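Local structure of L-ribulose 3-epimerase (Methylomonas sp. DH-1, 7CJ4) at residues A[110-115]-A[149-154]. The protein catalyses the manganese-dependent epimerization of ketoses at C3, most actively L-ribulose, and also interconverts D-allulose and D-fructose. Numbering follows the deposited sequence.
Sequences GVIYCA and IDLEVV. With MN (manganese (II) ion), chain C.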
# COMPACT_ATOMS: atom_id res chain seq x y z
N GLY A 110 -6.21 -16.12 -4.11
CA GLY A 110 -5.05 -15.32 -3.68
C GLY A 110 -4.16 -14.94 -4.85
O GLY A 110 -4.64 -14.95 -5.99
N VAL A 111 -2.89 -14.63 -4.57
CA VAL A 111 -1.91 -14.16 -5.60
C VAL A 111 -1.23 -15.39 -6.20
O VAL A 111 -0.05 -15.63 -5.90
CB VAL A 111 -0.93 -13.15 -4.97
CG1 VAL A 111 0.11 -12.66 -5.95
CG2 VAL A 111 -1.69 -11.98 -4.36
N ILE A 112 -1.97 -16.14 -7.01
CA ILE A 112 -1.55 -17.46 -7.58
C ILE A 112 -0.92 -17.24 -8.96
O ILE A 112 -0.50 -18.24 -9.55
CB ILE A 112 -2.75 -18.43 -7.69
CG1 ILE A 112 -3.92 -17.79 -8.44
CG2 ILE A 112 -3.15 -18.95 -6.33
CD1 ILE A 112 -5.06 -18.75 -8.70
N TYR A 113 -0.86 -16.00 -9.44
CA TYR A 113 -0.52 -15.66 -10.85
C TYR A 113 0.82 -14.92 -10.93
O TYR A 113 1.24 -14.56 -12.04
CB TYR A 113 -1.64 -14.82 -11.46
CG TYR A 113 -1.97 -13.58 -10.67
CD1 TYR A 113 -1.17 -12.45 -10.75
CD2 TYR A 113 -3.06 -13.54 -9.82
CE1 TYR A 113 -1.45 -11.31 -10.02
CE2 TYR A 113 -3.36 -12.41 -9.08
CZ TYR A 113 -2.55 -11.29 -9.18
OH TYR A 113 -2.83 -10.16 -8.47
N CYS A 114 1.48 -14.69 -9.80
CA CYS A 114 2.78 -13.97 -9.72
C CYS A 114 3.37 -14.14 -8.32
O CYS A 114 2.64 -14.63 -7.42
CB CYS A 114 2.62 -12.49 -10.01
SG CYS A 114 1.78 -11.59 -8.68
N ALA A 115 4.63 -13.75 -8.15
CA ALA A 115 5.30 -13.62 -6.84
C ALA A 115 4.56 -12.55 -6.03
O ALA A 115 4.38 -11.42 -6.54
CB ALA A 115 6.76 -13.30 -7.02
N ILE A 149 -10.36 -21.56 -9.74
CA ILE A 149 -9.28 -20.62 -9.33
C ILE A 149 -9.82 -19.18 -9.44
O ILE A 149 -10.51 -18.87 -10.43
CB ILE A 149 -7.99 -20.84 -10.14
CG1 ILE A 149 -8.12 -20.39 -11.60
CG2 ILE A 149 -7.54 -22.29 -10.03
CD1 ILE A 149 -6.81 -20.38 -12.37
N ASP A 150 -9.50 -18.36 -8.45
CA ASP A 150 -9.90 -16.94 -8.35
C ASP A 150 -8.62 -16.11 -8.20
O ASP A 150 -7.92 -16.30 -7.19
CB ASP A 150 -10.88 -16.75 -7.19
CG ASP A 150 -11.86 -17.90 -7.07
OD1 ASP A 150 -12.90 -17.87 -7.76
OD2 ASP A 150 -11.56 -18.85 -6.32
N LEU A 151 -8.31 -15.28 -9.20
CA LEU A 151 -7.09 -14.44 -9.19
C LEU A 151 -7.36 -13.20 -8.33
O LEU A 151 -8.24 -12.41 -8.70
CB LEU A 151 -6.71 -14.04 -10.62
CG LEU A 151 -6.80 -15.14 -11.68
CD1 LEU A 151 -5.80 -14.90 -12.79
CD2 LEU A 151 -6.57 -16.51 -11.09
N GLU A 152 -6.65 -13.06 -7.21
CA GLU A 152 -6.85 -11.93 -6.27
C GLU A 152 -6.14 -10.68 -6.80
O GLU A 152 -4.89 -10.69 -6.92
CB GLU A 152 -6.35 -12.31 -4.88
CG GLU A 152 -6.58 -11.22 -3.84
CD GLU A 152 -6.27 -11.63 -2.41
OE1 GLU A 152 -5.53 -12.62 -2.23
OE2 GLU A 152 -6.78 -10.97 -1.48
N VAL A 153 -6.91 -9.64 -7.12
CA VAL A 153 -6.34 -8.30 -7.48
C VAL A 153 -5.80 -7.69 -6.19
O VAL A 153 -6.60 -7.54 -5.24
CB VAL A 153 -7.40 -7.41 -8.15
CG1 VAL A 153 -6.93 -5.97 -8.27
CG2 VAL A 153 -7.78 -7.96 -9.52
N VAL A 154 -4.49 -7.40 -6.14
CA VAL A 154 -3.81 -6.80 -4.95
C VAL A 154 -3.15 -5.47 -5.33
O VAL A 154 -3.02 -5.20 -6.54
CB VAL A 154 -2.80 -7.78 -4.31
CG1 VAL A 154 -3.50 -9.03 -3.79
CG2 VAL A 154 -1.66 -8.15 -5.24
MN MN C . -6.62 -11.04 0.60
O HOH W 1 -4.45 -10.80 0.56
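The carbonyl oxygen of G110 takes two backbone N-H groups: that of E152 across the contact, with N 3.0 Å from G110 O and a nearly straight N-H...O angle of 163°, and, weakly, that of I112, which closes an inverse gamma turn centred on V111. The N of E152 stands above the carbonyl plane rather than in it. Glycine suits position 110 because a CB would be jammed against the preceding carbonyl oxygen and lie close to E152 OE1, which is 3.1 Å from G110 CA. The other backbone polar group of E152 is held by Y113, whose OH donates to E152 O at 2.6 Å. The carbonyl lies at the edge of the phenol, near its plane. With CG set between the backbone N and carbonyl carbon (chi1 55°), the ring reaches across, its CD2 3.8 Å from L151 CB. A phenylalanine in place of Y113 would probably keep this packing but leave E152 O without its hydroxyl donor, holding the backbone behind the metal ligand less firmly. That ligand is the carboxylate of E152, carried on an extended chain with OE2 2.1 Å from manganese; D185, H211, E246 and a water complete the site. E152 also binds D-allulose and D-fructose and probably acts as one of the proton donor/acceptors. The contact is buried, so branched apolar side chains, with no polar group to satisfy, suit its flanks: I112 CD1 meets L151 CD2 at 3.6 Å, the two side chains crossing at about a right angle, while V111 CG2 touches V154 CG1 at 3.5 Å. In the TIM barrel, the loop after strand 107-109 thus packs against the neighbouring parallel strand 148-152, with helix 125-143 lying over I112, Y113 and L151, and strand 180-185 bordering D150 and E152.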